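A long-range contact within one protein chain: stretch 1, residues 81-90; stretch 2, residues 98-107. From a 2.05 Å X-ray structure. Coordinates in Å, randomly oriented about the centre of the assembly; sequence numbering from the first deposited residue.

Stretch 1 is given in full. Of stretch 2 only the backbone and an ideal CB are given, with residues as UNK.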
ATOM      1  N   ILE A  81      11.093  -0.998  -3.387  1.00 18.13           N
ATOM      2  CA  ILE A  81      11.876  -1.879  -4.246  1.00 20.56           C
ATOM      3  C   ILE A  81      11.572  -3.363  -3.987  1.00 18.66           C
ATOM      4  O   ILE A  81      11.447  -4.145  -4.927  1.00 17.93           O
ATOM      5  CB  ILE A  81      13.386  -1.575  -4.111  1.00 21.14           C
ATOM      6  CG1 ILE A  81      13.669  -0.133  -4.549  1.00 24.67           C
ATOM      7  CG2 ILE A  81      14.220  -2.550  -4.929  1.00 23.74           C
ATOM      8  CD1 ILE A  81      15.064   0.360  -4.200  1.00 28.02           C
ATOM      9  N   HIS A  82      11.456  -3.741  -2.716  1.00 15.46           N
ATOM     10  CA  HIS A  82      11.054  -5.095  -2.342  1.00 16.95           C
ATOM     11  C   HIS A  82       9.703  -5.466  -2.960  1.00 13.60           C
ATOM     12  O   HIS A  82       9.539  -6.556  -3.505  1.00 14.04           O
ATOM     13  CB  HIS A  82      10.949  -5.216  -0.825  1.00 19.21           C
ATOM     14  CG  HIS A  82      12.269  -5.202  -0.122  1.00 22.88           C
ATOM     15  ND1 HIS A  82      13.323  -6.010  -0.499  1.00 21.66           N
ATOM     16  CD2 HIS A  82      12.711  -4.476   0.933  1.00 20.91           C
ATOM     17  CE1 HIS A  82      14.352  -5.780   0.295  1.00 23.41           C
ATOM     18  NE2 HIS A  82      14.008  -4.859   1.172  1.00 21.83           N
ATOM     19  N   LEU A  83       8.739  -4.555  -2.861  1.00 11.65           N
ATOM     20  CA  LEU A  83       7.418  -4.779  -3.429  1.00 15.87           C
ATOM     21  C   LEU A  83       7.484  -4.937  -4.941  1.00 16.23           C
ATOM     22  O   LEU A  83       6.867  -5.840  -5.509  1.00 14.79           O
ATOM     23  CB  LEU A  83       6.493  -3.613  -3.080  1.00 13.09           C
ATOM     24  CG  LEU A  83       5.931  -3.623  -1.661  1.00 17.63           C
ATOM     25  CD1 LEU A  83       5.144  -2.355  -1.396  1.00 14.16           C
ATOM     26  CD2 LEU A  83       5.065  -4.853  -1.449  1.00 16.15           C
ATOM     27  N   TRP A  84       8.223  -4.046  -5.591  1.00 17.84           N
ATOM     28  CA  TRP A  84       8.349  -4.083  -7.045  1.00 18.11           C
ATOM     29  C   TRP A  84       9.010  -5.377  -7.512  1.00 16.11           C
ATOM     30  O   TRP A  84       8.560  -6.008  -8.476  1.00 18.12           O
ATOM     31  CB  TRP A  84       9.131  -2.872  -7.565  1.00 15.12           C
ATOM     32  CG  TRP A  84       9.069  -2.755  -9.054  1.00 19.90           C
ATOM     33  CD1 TRP A  84       8.083  -2.151  -9.791  1.00 16.58           C
ATOM     34  CD2 TRP A  84      10.015  -3.266  -9.995  1.00 20.13           C
ATOM     35  NE1 TRP A  84       8.365  -2.255 -11.130  1.00 20.35           N
ATOM     36  CE2 TRP A  84       9.545  -2.937 -11.283  1.00 22.38           C
ATOM     37  CE3 TRP A  84      11.218  -3.965  -9.876  1.00 24.38           C
ATOM     38  CZ2 TRP A  84      10.237  -3.284 -12.441  1.00 31.64           C
ATOM     39  CZ3 TRP A  84      11.901  -4.309 -11.024  1.00 31.72           C
ATOM     40  CH2 TRP A  84      11.410  -3.970 -12.291  1.00 34.91           C
ATOM     41  N   ASP A  85      10.093  -5.753  -6.836  1.00 15.31           N
ATOM     42  CA  ASP A  85      10.796  -6.989  -7.151  1.00 14.65           C
ATOM     43  C   ASP A  85       9.901  -8.223  -6.989  1.00 17.22           C
ATOM     44  O   ASP A  85       9.987  -9.164  -7.779  1.00 15.65           O
ATOM     45  CB  ASP A  85      12.039  -7.140  -6.272  1.00 17.49           C
ATOM     46  CG  ASP A  85      13.169  -6.210  -6.685  1.00 20.16           C
ATOM     47  OD1 ASP A  85      13.109  -5.681  -7.804  1.00 19.08           O
ATOM     48  OD2 ASP A  85      14.118  -6.020  -5.890  1.00 21.77           O
ATOM     49  N   LEU A  86       9.059  -8.233  -5.958  1.00 15.65           N
ATOM     50  CA  LEU A  86       8.132  -9.351  -5.775  1.00 14.16           C
ATOM     51  C   LEU A  86       7.138  -9.453  -6.931  1.00 16.81           C
ATOM     52  O   LEU A  86       6.913 -10.537  -7.473  1.00 18.54           O
ATOM     53  CB  LEU A  86       7.389  -9.279  -4.439  1.00 14.12           C
ATOM     54  CG  LEU A  86       6.445 -10.483  -4.297  1.00 20.52           C
ATOM     55  CD1 LEU A  86       6.686 -11.246  -3.029  1.00 21.80           C
ATOM     56  CD2 LEU A  86       4.991 -10.046  -4.389  1.00 23.52           C
ATOM     57  N   LEU A  87       6.542  -8.322  -7.297  1.00 18.66           N
ATOM     58  CA  LEU A  87       5.580  -8.271  -8.396  1.00 24.60           C
ATOM     59  C   LEU A  87       6.192  -8.770  -9.707  1.00 26.02           C
ATOM     60  O   LEU A  87       5.509  -9.392 -10.522  1.00 26.66           O
ATOM     61  CB  LEU A  87       5.034  -6.853  -8.552  1.00 25.34           C
ATOM     62  CG  LEU A  87       4.276  -6.399  -7.305  1.00 27.61           C
ATOM     63  CD1 LEU A  87       4.056  -4.908  -7.299  1.00 30.22           C
ATOM     64  CD2 LEU A  87       2.949  -7.121  -7.225  1.00 27.12           C
ATOM     65  N   GLU A  88       7.475  -8.476  -9.905  1.00 25.95           N
ATOM     66  CA  GLU A  88       8.190  -8.890 -11.110  1.00 26.21           C
ATOM     67  C   GLU A  88       8.711 -10.311 -10.969  1.00 28.32           C
ATOM     68  O   GLU A  88       9.139 -10.922 -11.949  1.00 32.50           O
ATOM     69  CB  GLU A  88       9.352  -7.939 -11.394  1.00 27.44           C
ATOM     70  CG  GLU A  88       8.915  -6.527 -11.749  1.00 32.92           C
ATOM     71  CD  GLU A  88       8.270  -6.462 -13.122  1.00 38.89           C
ATOM     72  OE1 GLU A  88       8.798  -7.101 -14.056  1.00 41.75           O
ATOM     73  OE2 GLU A  88       7.229  -5.787 -13.264  1.00 38.54           O
ATOM     74  N   GLY A  89       8.659 -10.839  -9.746  1.00 17.18           N
ATOM     75  CA  GLY A  89       9.135 -12.184  -9.483  1.00 15.71           C
ATOM     76  C   GLY A  89      10.597 -12.331  -9.855  1.00 22.00           C
ATOM     77  O   GLY A  89      10.993 -13.299 -10.505  1.00 23.61           O
ATOM     78  N   LYS A  90      11.412 -11.373  -9.427  1.00 29.37           N
ATOM     79  CA  LYS A  90      12.813 -11.350  -9.831  1.00 33.48           C
ATOM     80  C   LYS A  90      13.634 -12.498  -9.267  1.00 37.68           C
ATOM     81  O   LYS A  90      13.416 -12.932  -8.133  1.00 34.07           O
ATOM     82  CB  LYS A  90      13.474 -10.030  -9.423  1.00 36.13           C
ATOM     83  CG  LYS A  90      12.835  -8.780  -9.994  1.00 40.82           C
ATOM     84  CD  LYS A  90      13.085  -8.726 -11.491  1.00 45.17           C
ATOM     85  CE  LYS A  90      13.311  -7.306 -11.977  1.00 51.77           C
ATOM     86  NZ  LYS A  90      14.687  -6.814 -11.633  1.00 55.77           N
ATOM     87  N   UNK A  98      14.362 -16.221  -3.096  1.00 29.84           N
ATOM     88  CA  UNK A  98      14.240 -15.254  -4.182  1.00 28.74           C
ATOM     89  C   UNK A  98      12.852 -14.631  -4.205  1.00 25.10           C
ATOM     90  O   UNK A  98      11.905 -15.185  -3.643  1.00 22.92           O
ATOM     91  CB  UNK A  98      14.540 -15.919  -5.527  1.00 28.74           C
ATOM     92  N   UNK A  99      12.736 -13.489  -4.874  1.00 26.49           N
ATOM     93  CA  UNK A  99      11.441 -12.862  -5.090  1.00 23.14           C
ATOM     94  C   UNK A  99      10.571 -13.762  -5.958  1.00 24.85           C
ATOM     95  O   UNK A  99       9.343 -13.760  -5.833  1.00 21.69           O
ATOM     96  CB  UNK A  99      11.605 -11.485  -5.735  1.00 23.14           C
ATOM     97  N   UNK A 100      11.210 -14.516  -6.848  1.00 24.22           N
ATOM     98  CA  UNK A 100      10.486 -15.456  -7.699  1.00 27.85           C
ATOM     99  C   UNK A 100       9.755 -16.511  -6.876  1.00 21.77           C
ATOM    100  O   UNK A 100       8.596 -16.831  -7.147  1.00 24.59           O
ATOM    101  CB  UNK A 100      11.449 -16.133  -8.677  1.00 27.85           C
ATOM    102  N   UNK A 101      10.431 -17.048  -5.868  1.00 21.39           N
ATOM    103  CA  UNK A 101       9.815 -18.031  -4.975  1.00 23.17           C
ATOM    104  C   UNK A 101       8.725 -17.402  -4.101  1.00 20.76           C
ATOM    105  O   UNK A 101       7.684 -18.016  -3.858  1.00 23.78           O
ATOM    106  CB  UNK A 101      10.883 -18.676  -4.090  1.00 23.17           C
ATOM    107  N   UNK A 102       8.984 -16.194  -3.606  1.00 23.83           N
ATOM    108  CA  UNK A 102       8.005 -15.478  -2.798  1.00 22.76           C
ATOM    109  C   UNK A 102       6.738 -15.159  -3.591  1.00 18.50           C
ATOM    110  O   UNK A 102       5.625 -15.285  -3.077  1.00 18.94           O
ATOM    111  CB  UNK A 102       8.619 -14.187  -2.253  1.00 22.76           C
ATOM    112  N   UNK A 103       6.916 -14.743  -4.841  1.00 15.90           N
ATOM    113  CA  UNK A 103       5.787 -14.450  -5.708  1.00 16.34           C
ATOM    114  C   UNK A 103       4.947 -15.714  -5.931  1.00 16.68           C
ATOM    115  O   UNK A 103       3.718 -15.661  -5.903  1.00 18.13           O
ATOM    116  CB  UNK A 103       6.272 -13.883  -7.043  1.00 16.34           C
ATOM    117  N   UNK A 104       5.613 -16.848  -6.136  1.00 20.85           N
ATOM    118  CA  UNK A 104       4.907 -18.118  -6.309  1.00 25.00           C
ATOM    119  C   UNK A 104       4.087 -18.483  -5.066  1.00 23.93           C
ATOM    120  O   UNK A 104       2.964 -18.970  -5.181  1.00 22.65           O
ATOM    121  CB  UNK A 104       5.905 -19.235  -6.622  1.00 25.00           C
ATOM    122  N   UNK A 105       4.654 -18.244  -3.888  1.00 18.85           N
ATOM    123  CA  UNK A 105       3.929 -18.421  -2.633  1.00 20.54           C
ATOM    124  C   UNK A 105       2.691 -17.533  -2.549  1.00 19.57           C
ATOM    125  O   UNK A 105       1.603 -18.006  -2.219  1.00 19.60           O
ATOM    126  CB  UNK A 105       4.854 -18.129  -1.450  1.00 20.54           C
ATOM    127  N   UNK A 106       2.866 -16.245  -2.831  1.00 21.71           N
ATOM    128  CA  UNK A 106       1.765 -15.284  -2.793  1.00 16.82           C
ATOM    129  C   UNK A 106       0.654 -15.673  -3.768  1.00 17.62           C
ATOM    130  O   UNK A 106      -0.534 -15.604  -3.438  1.00 16.04           O
ATOM    131  CB  UNK A 106       2.277 -13.879  -3.116  1.00 16.82           C
ATOM    132  N   UNK A 107       1.046 -16.079  -4.971  1.00 16.84           N
ATOM    133  CA  UNK A 107       0.074 -16.535  -5.962  1.00 18.70           C
ATOM    134  C   UNK A 107      -0.769 -17.704  -5.450  1.00 19.44           C
ATOM    135  O   UNK A 107      -1.985 -17.734  -5.649  1.00 18.41           O
ATOM    136  CB  UNK A 107       0.794 -16.942  -7.249  1.00 18.70           C
TER

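Position 98 has extended backbone angles (-126/161) directly before a helix that runs at 73° to helix 81-88. Its CA-to-CB bond points sideways, with the ideal CB 4.1 Å from Lys90 O, so stretch 1 asks little of it. The N-cap setting favours a short acceptor: Ser, Thr, Asp or Asn. The residue is Thr98; with chi1 at 64° (p), its OG1 accepts from the backbone N of position 101 at 3.0 Å.

Position 99 points toward stretch 1. Its ideal CB lies 3.3 Å from Lys90 O and 3.5 Å from Asp85 O, and beyond it a groove runs along Asp85 and Leu86 to the imidazole of His82. A long flat side chain suits the groove, and a polar tip could meet His82 ND1; Phe, Tyr or perhaps Met are plausible. It is Tyr99, chi1 -68° (m). Asp85 CB sits 3.3 Å from the centroid of the Tyr99 ring, 2° off the normal, a CH-pi contact over one face. Tyr99 OH and His82 ND1 share a hydrogen bond of 2.7 Å, near the plane of the imidazole, and a water 2.8 Å from Tyr99 OH also donates weakly to Asp85 OD2 at 3.3 Å.

At position 100 the backbone matters most: its N donates a weak bond to Lys90 O (3.0 Å, 129°). The ideal CB, 3.4 Å from Gly89 O, points sideways, so many polar or small residues would fit. Lys100 is fully extended, and its end leads away.

Position 101 points away, with nothing of stretch 1 within 5.5 Å of its ideal CB; it is Val101.

Position 102 points toward stretch 1, its ideal CB 3.6 Å from Leu86 CD1. An aliphatic residue is expected, and Leu102 makes that apolar contact through its own CB.

At position 103 the ideal CB is 3.4 Å from Leu86 O, and the end of helix 81-88 offers carbonyls there. A long donor, Lys or Arg, could reach them; Gln is also conceivable. Lys103, all-trans, passes Gly89, with CD 3.7 Å from Gly89 CA, and its NZ donates to Leu87 O at 3.1 Å. A CB on Gly89 would lie 2.8 Å from Lys103 CD, a clash.

Position 106 points toward Leu86, its ideal CB 4.9 Å from Leu86 CD2. A modest aliphatic suits; Val106 CG2 approaches Leu86 CD1 to 4.3 Å, and with Tyr99, Leu102 and Lys103 it completes the hole for the Leu86 knob.

Positions 104, 105 and 107 are out of reach: Glu104, Ile105 and Glu107.

Stretch 2 98-107: TYKVLKEIVE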
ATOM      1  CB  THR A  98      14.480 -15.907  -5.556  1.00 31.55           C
ATOM      2  OG1 THR A  98      13.455 -16.874  -5.811  1.00 33.73           O
ATOM      3  CG2 THR A  98      15.843 -16.581  -5.609  1.00 36.41           C
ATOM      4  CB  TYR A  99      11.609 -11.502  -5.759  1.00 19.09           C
ATOM      5  CG  TYR A  99      12.263 -10.465  -4.885  1.00 21.28           C
ATOM      6  CD1 TYR A  99      11.534  -9.774  -3.928  1.00 19.71           C
ATOM      7  CD2 TYR A  99      13.607 -10.169  -5.025  1.00 25.59           C
ATOM      8  CE1 TYR A  99      12.130  -8.817  -3.122  1.00 19.41           C
ATOM      9  CE2 TYR A  99      14.215  -9.217  -4.228  1.00 24.08           C
ATOM     10  CZ  TYR A  99      13.471  -8.543  -3.283  1.00 22.55           C
ATOM     11  OH  TYR A  99      14.083  -7.597  -2.496  1.00 23.13           O
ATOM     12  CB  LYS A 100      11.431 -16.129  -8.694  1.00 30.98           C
ATOM     13  CG  LYS A 100      10.717 -17.052  -9.663  1.00 35.25           C
ATOM     14  CD  LYS A 100      11.693 -17.715 -10.619  1.00 43.11           C
ATOM     15  CE  LYS A 100      10.983 -18.690 -11.548  1.00 47.65           C
ATOM     16  NZ  LYS A 100      11.856 -19.104 -12.682  1.00 51.15           N
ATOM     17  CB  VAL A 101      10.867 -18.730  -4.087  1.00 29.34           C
ATOM     18  CG1 VAL A 101      10.202 -19.560  -2.994  1.00 31.21           C
ATOM     19  CG2 VAL A 101      11.802 -19.590  -4.936  1.00 29.00           C
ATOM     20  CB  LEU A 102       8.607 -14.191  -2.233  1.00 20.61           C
ATOM     21  CG  LEU A 102       9.665 -14.355  -1.139  1.00 23.15           C
ATOM     22  CD1 LEU A 102      10.148 -12.993  -0.674  1.00 19.54           C
ATOM     23  CD2 LEU A 102       9.100 -15.146   0.028  1.00 24.49           C
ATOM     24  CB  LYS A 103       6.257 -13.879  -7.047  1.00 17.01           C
ATOM     25  CG  LYS A 103       5.106 -13.627  -8.011  1.00 16.59           C
ATOM     26  CD  LYS A 103       5.595 -13.090  -9.344  1.00 18.73           C
ATOM     27  CE  LYS A 103       4.432 -12.891 -10.302  1.00 17.30           C
ATOM     28  NZ  LYS A 103       4.913 -12.285 -11.570  1.00 20.07           N
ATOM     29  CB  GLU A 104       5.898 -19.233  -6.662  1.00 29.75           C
ATOM     30  CG  GLU A 104       6.510 -19.095  -8.052  1.00 33.82           C
ATOM     31  CD  GLU A 104       7.769 -19.929  -8.228  1.00 42.12           C
ATOM     32  OE1 GLU A 104       8.158 -20.638  -7.275  1.00 44.29           O
ATOM     33  OE2 GLU A 104       8.371 -19.870  -9.320  1.00 43.53           O
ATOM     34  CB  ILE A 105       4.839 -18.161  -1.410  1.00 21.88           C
ATOM     35  CG1 ILE A 105       5.961 -19.200  -1.352  1.00 27.77           C
ATOM     36  CG2 ILE A 105       4.039 -18.216  -0.126  1.00 22.35           C
ATOM     37  CD1 ILE A 105       7.022 -18.918  -0.284  1.00 28.69           C
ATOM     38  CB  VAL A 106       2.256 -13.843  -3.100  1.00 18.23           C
ATOM     39  CG1 VAL A 106       1.074 -12.910  -3.299  1.00 11.08           C
ATOM     40  CG2 VAL A 106       3.134 -13.329  -1.967  1.00 17.84           C
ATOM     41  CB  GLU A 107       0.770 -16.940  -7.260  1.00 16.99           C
ATOM     42  CG  GLU A 107       1.256 -15.775  -8.111  1.00 19.77           C
ATOM     43  CD  GLU A 107       2.127 -16.242  -9.256  1.00 22.34           C
ATOM     44  OE1 GLU A 107       2.927 -17.176  -9.044  1.00 30.10           O
ATOM     45  OE2 GLU A 107       2.003 -15.693 -10.367  1.00 27.13           O
TER
HETATM   46  O   HOH W   1      16.353  -6.152  -3.412  1.00 47.95           O
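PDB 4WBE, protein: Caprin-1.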